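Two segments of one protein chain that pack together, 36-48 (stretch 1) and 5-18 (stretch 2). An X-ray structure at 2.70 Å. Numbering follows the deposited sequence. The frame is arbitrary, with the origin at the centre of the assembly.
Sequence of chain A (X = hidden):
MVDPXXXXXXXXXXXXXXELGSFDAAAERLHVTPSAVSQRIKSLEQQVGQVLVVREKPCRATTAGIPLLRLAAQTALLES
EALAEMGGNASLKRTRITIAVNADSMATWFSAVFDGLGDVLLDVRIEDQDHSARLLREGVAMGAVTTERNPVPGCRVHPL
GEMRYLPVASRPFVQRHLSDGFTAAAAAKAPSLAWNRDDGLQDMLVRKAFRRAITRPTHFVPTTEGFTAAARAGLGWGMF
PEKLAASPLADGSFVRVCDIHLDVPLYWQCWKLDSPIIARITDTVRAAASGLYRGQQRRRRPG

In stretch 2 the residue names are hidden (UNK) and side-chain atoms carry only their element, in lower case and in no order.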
ATOM      1  N   ALA A  36     -33.658   8.113   3.051  1.00 95.06           N
ATOM      2  CA  ALA A  36     -33.339   9.447   3.560  1.00 88.17           C
ATOM      3  C   ALA A  36     -31.837   9.634   3.626  1.00 83.86           C
ATOM      4  O   ALA A  36     -31.293  10.589   3.073  1.00 81.36           O
ATOM      5  CB  ALA A  36     -33.955   9.659   4.932  1.00 89.30           C
ATOM      6  N   VAL A  37     -31.176   8.710   4.311  1.00 83.54           N
ATOM      7  CA  VAL A  37     -29.722   8.699   4.387  1.00 84.91           C
ATOM      8  C   VAL A  37     -29.122   8.746   2.984  1.00 79.29           C
ATOM      9  O   VAL A  37     -28.164   9.475   2.729  1.00 72.58           O
ATOM     10  CB  VAL A  37     -29.211   7.448   5.144  1.00 81.41           C
ATOM     11  CG1 VAL A  37     -27.732   7.242   4.905  1.00 80.99           C
ATOM     12  CG2 VAL A  37     -29.499   7.573   6.625  1.00 80.53           C
ATOM     13  N   SER A  38     -29.709   7.977   2.071  1.00 79.64           N
ATOM     14  CA  SER A  38     -29.233   7.929   0.697  1.00 78.74           C
ATOM     15  C   SER A  38     -29.394   9.269  -0.012  1.00 79.40           C
ATOM     16  O   SER A  38     -28.458   9.749  -0.649  1.00 79.28           O
ATOM     17  CB  SER A  38     -29.942   6.826  -0.084  1.00 80.58           C
ATOM     18  OG  SER A  38     -29.543   5.546   0.373  1.00 85.19           O
ATOM     19  N   GLN A  39     -30.574   9.872   0.094  1.00 77.38           N
ATOM     20  CA  GLN A  39     -30.810  11.158  -0.551  1.00 77.37           C
ATOM     21  C   GLN A  39     -30.013  12.222   0.154  1.00 73.80           C
ATOM     22  O   GLN A  39     -29.631  13.227  -0.442  1.00 74.34           O
ATOM     23  CB  GLN A  39     -32.286  11.549  -0.496  1.00 86.33           C
ATOM     24  CG  GLN A  39     -33.166  10.848  -1.500  1.00 88.76           C
ATOM     25  CD  GLN A  39     -34.616  10.852  -1.076  1.00 93.57           C
ATOM     26  OE1 GLN A  39     -35.284   9.819  -1.114  1.00 94.10           O
ATOM     27  NE2 GLN A  39     -35.106  12.012  -0.645  1.00 89.06           N
ATOM     28  N   ARG A  40     -29.783  12.015   1.441  1.00 72.63           N
ATOM     29  CA  ARG A  40     -29.086  13.016   2.227  1.00 75.86           C
ATOM     30  C   ARG A  40     -27.634  13.091   1.784  1.00 74.95           C
ATOM     31  O   ARG A  40     -27.108  14.177   1.530  1.00 73.37           O
ATOM     32  CB  ARG A  40     -29.188  12.703   3.711  1.00 79.34           C
ATOM     33  CG  ARG A  40     -28.834  13.874   4.589  1.00 82.47           C
ATOM     34  CD  ARG A  40     -29.506  13.730   5.935  1.00 92.48           C
ATOM     35  NE  ARG A  40     -30.958  13.644   5.812  1.00 88.69           N
ATOM     36  CZ  ARG A  40     -31.776  13.450   6.841  1.00 98.04           C
ATOM     37  NH1 ARG A  40     -31.276  13.320   8.066  1.00 96.73           N
ATOM     38  NH2 ARG A  40     -33.089  13.387   6.646  1.00 94.65           N
ATOM     39  N   ILE A  41     -26.999  11.928   1.673  1.00 67.89           N
ATOM     40  CA  ILE A  41     -25.654  11.842   1.128  1.00 66.07           C
ATOM     41  C   ILE A  41     -25.611  12.262  -0.349  1.00 63.14           C
ATOM     42  O   ILE A  41     -24.725  13.004  -0.760  1.00 57.59           O
ATOM     43  CB  ILE A  41     -25.069  10.438   1.340  1.00 64.91           C
ATOM     44  CG1 ILE A  41     -24.608  10.295   2.787  1.00 61.43           C
ATOM     45  CG2 ILE A  41     -23.908  10.188   0.407  1.00 61.57           C
ATOM     46  CD1 ILE A  41     -24.045   8.950   3.101  1.00 66.85           C
ATOM     47  N   LYS A  42     -26.588  11.800  -1.123  1.00 62.02           N
ATOM     48  CA  LYS A  42     -26.763  12.212  -2.511  1.00 60.60           C
ATOM     49  C   LYS A  42     -26.889  13.723  -2.700  1.00 68.24           C
ATOM     50  O   LYS A  42     -26.270  14.304  -3.594  1.00 65.70           O
ATOM     51  CB  LYS A  42     -28.004  11.549  -3.099  1.00 66.31           C
ATOM     52  CG  LYS A  42     -27.723  10.528  -4.188  1.00 73.29           C
ATOM     53  CD  LYS A  42     -27.070  11.181  -5.395  1.00 65.67           C
ATOM     54  CE  LYS A  42     -26.743  10.155  -6.465  1.00 72.80           C
ATOM     55  NZ  LYS A  42     -25.531  10.529  -7.266  1.00 74.25           N
ATOM     56  N   SER A  43     -27.712  14.363  -1.877  1.00 72.34           N
ATOM     57  CA  SER A  43     -27.967  15.790  -2.041  1.00 72.72           C
ATOM     58  C   SER A  43     -26.687  16.540  -1.728  1.00 66.73           C
ATOM     59  O   SER A  43     -26.396  17.592  -2.309  1.00 64.71           O
ATOM     60  CB  SER A  43     -29.109  16.248  -1.126  1.00 76.30           C
ATOM     61  OG  SER A  43     -29.834  17.315  -1.715  1.00 84.27           O
ATOM     62  N   LEU A  44     -25.923  15.964  -0.807  1.00 65.92           N
ATOM     63  CA  LEU A  44     -24.644  16.506  -0.377  1.00 68.50           C
ATOM     64  C   LEU A  44     -23.568  16.253  -1.428  1.00 68.18           C
ATOM     65  O   LEU A  44     -22.705  17.110  -1.664  1.00 65.80           O
ATOM     66  CB  LEU A  44     -24.252  15.867   0.951  1.00 68.60           C
ATOM     67  CG  LEU A  44     -22.858  16.130   1.499  1.00 67.68           C
ATOM     68  CD1 LEU A  44     -22.604  17.611   1.675  1.00 71.28           C
ATOM     69  CD2 LEU A  44     -22.707  15.397   2.810  1.00 72.01           C
ATOM     70  N   GLU A  45     -23.626  15.071  -2.049  1.00 63.38           N
ATOM     71  CA  GLU A  45     -22.779  14.745  -3.192  1.00 59.93           C
ATOM     72  C   GLU A  45     -23.106  15.666  -4.352  1.00 63.01           C
ATOM     73  O   GLU A  45     -22.215  16.097  -5.078  1.00 61.62           O
ATOM     74  CB  GLU A  45     -22.968  13.294  -3.621  1.00 58.82           C
ATOM     75  CG  GLU A  45     -21.992  12.334  -2.983  1.00 56.49           C
ATOM     76  CD  GLU A  45     -22.439  10.889  -3.083  1.00 60.20           C
ATOM     77  OE1 GLU A  45     -23.543  10.645  -3.622  1.00 70.27           O
ATOM     78  OE2 GLU A  45     -21.691   9.996  -2.621  1.00 58.04           O
ATOM     79  N   GLN A  46     -24.395  15.961  -4.512  1.00 65.30           N
ATOM     80  CA  GLN A  46     -24.856  16.918  -5.507  1.00 59.89           C
ATOM     81  C   GLN A  46     -24.284  18.304  -5.251  1.00 62.71           C
ATOM     82  O   GLN A  46     -23.615  18.875  -6.111  1.00 65.64           O
ATOM     83  CB  GLN A  46     -26.376  16.976  -5.514  1.00 63.51           C
ATOM     84  CG  GLN A  46     -27.033  15.950  -6.422  1.00 69.91           C
ATOM     85  CD  GLN A  46     -26.873  16.292  -7.898  1.00 75.97           C
ATOM     86  OE1 GLN A  46     -26.332  17.350  -8.247  1.00 76.62           O
ATOM     87  NE2 GLN A  46     -27.344  15.399  -8.771  1.00 72.37           N
ATOM     88  N   GLN A  47     -24.553  18.845  -4.069  1.00 66.50           N
ATOM     89  CA  GLN A  47     -24.089  20.185  -3.722  1.00 69.54           C
ATOM     90  C   GLN A  47     -22.590  20.343  -3.947  1.00 65.02           C
ATOM     91  O   GLN A  47     -22.124  21.338  -4.496  1.00 64.70           O
ATOM     92  CB  GLN A  47     -24.451  20.522  -2.269  1.00 74.40           C
ATOM     93  CG  GLN A  47     -23.799  21.797  -1.725  1.00 78.97           C
ATOM     94  CD  GLN A  47     -24.158  23.049  -2.522  1.00 90.91           C
ATOM     95  OE1 GLN A  47     -25.279  23.179  -3.027  1.00 94.83           O
ATOM     96  NE2 GLN A  47     -23.204  23.979  -2.633  1.00 83.40           N
ATOM     97  N   VAL A  48     -21.835  19.341  -3.532  1.00 66.90           N
ATOM     98  CA  VAL A  48     -20.383  19.440  -3.557  1.00 64.51           C
ATOM     99  C   VAL A  48     -19.781  18.949  -4.866  1.00 61.92           C
ATOM    100  O   VAL A  48     -18.653  19.290  -5.218  1.00 62.87           O
ATOM    101  CB  VAL A  48     -19.790  18.701  -2.363  1.00 65.86           C
ATOM    102  CG1 VAL A  48     -18.719  17.730  -2.799  1.00 63.72           C
ATOM    103  CG2 VAL A  48     -19.283  19.704  -1.340  1.00 68.86           C
ATOM    104  N   UNK A   5     -27.216  27.271  -0.751  1.00117.39           N
ATOM    105  CA  UNK A   5     -27.085  25.972  -0.100  1.00116.61           C
ATOM    106  C   UNK A   5     -25.749  25.870   0.647  1.00115.08           C
ATOM    107  O   UNK A   5     -24.737  26.411   0.195  1.00110.93           O
ATOM    108  c   UNK A   5     -27.211  24.842  -1.131  1.00113.02           C
ATOM    109  o   UNK A   5     -29.130  22.648  -0.684  1.00127.12           O
ATOM    110  c   UNK A   5     -28.589  24.716  -1.784  1.00120.37           C
ATOM    111  n   UNK A   5     -30.760  24.197  -0.813  1.00119.73           N
ATOM    112  c   UNK A   5     -29.520  23.764  -1.039  1.00128.19           C
ATOM    113  N   UNK A   6     -25.755  25.186   1.790  1.00111.31           N
ATOM    114  CA  UNK A   6     -24.536  25.004   2.579  1.00106.37           C
ATOM    115  C   UNK A   6     -24.581  23.882   3.641  1.00109.98           C
ATOM    116  O   UNK A   6     -24.213  24.105   4.794  1.00113.29           O
ATOM    117  c   UNK A   6     -26.164  26.670   4.656  1.00108.87           C
ATOM    118  c   UNK A   6     -25.065  27.340   3.835  1.00113.26           C
ATOM    119  c   UNK A   6     -24.081  26.334   3.214  1.00106.22           C
ATOM    120  c   UNK A   6     -24.315  28.371   4.683  1.00106.50           C
ATOM    121  N   UNK A   7     -25.022  22.687   3.256  1.00106.19           N
ATOM    122  CA  UNK A   7     -24.862  21.495   4.099  1.00 98.09           C
ATOM    123  C   UNK A   7     -25.953  21.336   5.161  1.00 89.52           C
ATOM    124  O   UNK A   7     -27.086  21.751   4.946  1.00 86.65           O
ATOM    125  o   UNK A   7     -22.515  21.307   2.534  1.00101.80           O
ATOM    126  o   UNK A   7     -21.305  22.278   4.082  1.00100.88           O
ATOM    127  c   UNK A   7     -22.350  21.703   3.712  1.00102.26           C
ATOM    128  c   UNK A   7     -23.465  21.476   4.735  1.00 99.71           C
ATOM    129  N   UNK A   8     -25.614  20.709   6.290  1.00 87.86           N
ATOM    130  CA  UNK A   8     -26.545  20.579   7.402  1.00 90.38           C
ATOM    131  C   UNK A   8     -26.465  19.281   8.193  1.00 87.40           C
ATOM    132  O   UNK A   8     -25.411  18.936   8.723  1.00 80.45           O
ATOM    133  N   UNK A   9     -27.601  18.567   8.302  1.00 93.71           N
ATOM    134  CA  UNK A   9     -27.628  17.205   8.844  1.00 86.14           C
ATOM    135  C   UNK A   9     -27.278  16.241   7.719  1.00 83.50           C
ATOM    136  O   UNK A   9     -27.562  15.046   7.811  1.00 79.13           O
ATOM    137  c   UNK A   9     -29.832  18.278   8.850  1.00 88.67           C
ATOM    138  c   UNK A   9     -28.943  19.010   7.892  1.00 93.20           C
ATOM    139  c   UNK A   9     -29.100  17.002   9.243  1.00 87.08           C
ATOM    140  N   UNK A  10     -26.706  16.789   6.646  1.00 82.70           N
ATOM    141  CA  UNK A  10     -26.213  16.004   5.521  1.00 80.89           C
ATOM    142  C   UNK A  10     -24.849  15.426   5.897  1.00 81.34           C
ATOM    143  O   UNK A  10     -24.579  14.241   5.669  1.00 76.40           O
ATOM    144  c   UNK A  10     -27.424  17.309   3.651  1.00 82.74           C
ATOM    145  c   UNK A  10     -27.260  18.273   2.481  1.00 84.89           C
ATOM    146  c   UNK A  10     -26.092  16.878   4.265  1.00 83.00           C
ATOM    147  n   UNK A  10     -26.392  19.267   2.646  1.00 85.87           N
ATOM    148  o   UNK A  10     -27.910  18.127   1.444  1.00 87.65           O
ATOM    149  N   UNK A  11     -24.005  16.276   6.484  1.00 77.99           N
ATOM    150  CA  UNK A  11     -22.729  15.857   7.049  1.00 71.76           C
ATOM    151  C   UNK A  11     -22.981  14.778   8.071  1.00 73.29           C
ATOM    152  O   UNK A  11     -22.290  13.756   8.106  1.00 74.07           O
ATOM    153  c   UNK A  11     -21.779  18.243   6.866  1.00 76.19           C
ATOM    154  c   UNK A  11     -21.550  19.483   7.712  1.00 80.87           C
ATOM    155  c   UNK A  11     -20.593  17.971   5.963  1.00 78.30           C
ATOM    156  c   UNK A  11     -22.043  17.026   7.742  1.00 68.09           C
ATOM    157  N   UNK A  12     -23.974  15.013   8.918  1.00 70.20           N
ATOM    158  CA  UNK A  12     -24.322  14.046   9.940  1.00 75.64           C
ATOM    159  C   UNK A  12     -24.427  12.680   9.289  1.00 72.66           C
ATOM    160  O   UNK A  12     -23.837  11.713   9.756  1.00 67.88           O
ATOM    161  c   UNK A  12     -25.636  14.429  10.597  1.00 80.81           C
ATOM    162  N   UNK A  13     -25.173  12.625   8.190  1.00 72.54           N
ATOM    163  CA  UNK A  13     -25.390  11.391   7.446  1.00 72.67           C
ATOM    164  C   UNK A  13     -24.069  10.758   7.018  1.00 76.28           C
ATOM    165  O   UNK A  13     -23.826   9.570   7.258  1.00 71.83           O
ATOM    166  c   UNK A  13     -26.253  11.668   6.232  1.00 71.88           C
ATOM    167  N   UNK A  14     -23.232  11.564   6.372  1.00 69.10           N
ATOM    168  CA  UNK A  14     -21.919  11.135   5.929  1.00 61.88           C
ATOM    169  C   UNK A  14     -21.155  10.494   7.075  1.00 70.11           C
ATOM    170  O   UNK A  14     -20.882   9.288   7.077  1.00 68.04           O
ATOM    171  c   UNK A  14     -19.230  13.290   4.145  1.00 55.86           C
ATOM    172  c   UNK A  14     -21.142  12.350   5.433  1.00 58.98           C
ATOM    173  c   UNK A  14     -19.825  12.043   4.738  1.00 53.76           C
ATOM    174  c   UNK A  14     -20.075  11.016   3.667  1.00 53.02           C
ATOM    175  N   UNK A  15     -20.822  11.331   8.055  1.00 74.42           N
ATOM    176  CA  UNK A  15     -19.986  10.954   9.190  1.00 70.84           C
ATOM    177  C   UNK A  15     -20.479   9.680   9.839  1.00 74.54           C
ATOM    178  O   UNK A  15     -19.682   8.847  10.280  1.00 80.71           O
ATOM    179  c   UNK A  15     -19.934  12.088  10.211  1.00 67.88           C
ATOM    180  N   UNK A  16     -21.799   9.531   9.885  1.00 72.90           N
ATOM    181  CA  UNK A  16     -22.415   8.352  10.470  1.00 76.30           C
ATOM    182  C   UNK A  16     -22.184   7.149   9.571  1.00 76.19           C
ATOM    183  O   UNK A  16     -21.820   6.075  10.041  1.00 81.61           O
ATOM    184  c   UNK A  16     -23.891   8.580  10.685  1.00 75.79           C
ATOM    185  N   UNK A  17     -22.375   7.340   8.273  1.00 73.94           N
ATOM    186  CA  UNK A  17     -22.219   6.252   7.322  1.00 74.58           C
ATOM    187  C   UNK A  17     -20.771   5.781   7.229  1.00 78.20           C
ATOM    188  O   UNK A  17     -20.516   4.608   6.973  1.00 76.66           O
ATOM    189  c   UNK A  17     -22.371   5.589   4.903  1.00 79.14           C
ATOM    190  c   UNK A  17     -22.736   6.646   5.929  1.00 74.82           C
ATOM    191  c   UNK A  17     -24.236   6.835   5.966  1.00 76.42           C
ATOM    192  N   UNK A  18     -19.821   6.684   7.444  1.00 72.87           N
ATOM    193  CA  UNK A  18     -18.417   6.298   7.373  1.00 74.27           C
ATOM    194  C   UNK A  18     -17.904   5.697   8.677  1.00 78.95           C
ATOM    195  O   UNK A  18     -17.243   4.661   8.674  1.00 78.01           O
ATOM    196  c   UNK A  18     -17.595   7.669   5.454  1.00 72.39           C
ATOM    197  c   UNK A  18     -17.522   7.467   6.962  1.00 71.49           C
ATOM    198  c   UNK A  18     -16.100   7.215   7.409  1.00 56.10           C
TER

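Position 5 carries three side-chain carbons in a row, the third bearing one oxygen and one nitrogen. An amide at the end of two methylenes is glutamine, Q5. Its CB lies 3.2 Å from OE1 of Q47, a contact at the exposed margin where two long polar side chains can meet and still face solvent.

Position 6 has four carbons, forked at the second, and points away from stretch 1. That is leucine, L6, which takes no part in the contact.

Position 7 has two carbons, the second carrying two oxygens: a carboxylate on a short stem, hence aspartate, D7. Its OD1 comes within 3.8 Å of CD1 of L44. This is packing rather than polar pairing, and the short stem brings the carboxylate just to the leucine.

Position 8 has no side-chain atoms and is glycine, G8. Its phi of 145° and psi of -124° would jam a CB against the preceding carbonyl oxygen, and such a CB would also clash with a side-chain atom of position 9.

At position 9 three carbons close a ring onto the backbone N, which identifies proline, P9. Proline has no amide hydrogen to donate, which costs nothing near the start of a helix, where no earlier turn offers a carbonyl to it. Its carbonyl O sits 3.0 Å from CD of R40 and accepts a weak backbone hydrogen bond from the N of position 13 (3.4 Å).

Position 10 again shows three carbons ending in one oxygen and one nitrogen: glutamine, Q10. Its CA is 3.5 Å from CG of R40, its CB 3.9 Å from CB of L44, and its OE1 3.4 Å from CB of S43. The methylenes supply apolar packing while the amide reaches the small serine.

Position 11 has four carbons forked at the second, so leucine, L11. Its CA-to-CB bond points away, though the end of the side chain comes nearer; its backbone N lies 4.0 Å from CD2 of L44. The site is buried, which suits a branched apolar side chain.

Position 12 is a single carbon, alanine A12, turned sideways without contact. Position 13 also has one carbon, but points toward stretch 1: alanine A13, whose CB is 3.8 Å from CG of R40 and 4.1 Å from CG1 of I41. A single methyl suits a place where the CA atoms of A13 and V37 are 5.9 Å apart.

Position 14 has four carbons forked at the second: leucine L14, likewise buried and apolar, with CD2 4.3 Å from CD2 of L44. Positions 15 and 16 have one carbon each, alanines A15 and A16, both beyond reach.

Position 17 has one carbon carrying two more: valine V17, buried and pointing toward stretch 1. It sets one methyl against two partners, its CG2 lying 3.6 Å from CD1 of I41 and 3.7 Å from CG1 of V37. Position 18 has the same branching, valine V18, but makes no contact.

The helices cross at -111°, with axes 8.4 Å apart at closest approach. No hydrogen bond joins them: V37, I41 and L44 pack against A13, L14 and V17, Q10 lies against R40, S43 and L44, and R40 and Q47 extend the contact along its polar margin.

Stretch 2 (5-18) QLDGPQLAALAAVV
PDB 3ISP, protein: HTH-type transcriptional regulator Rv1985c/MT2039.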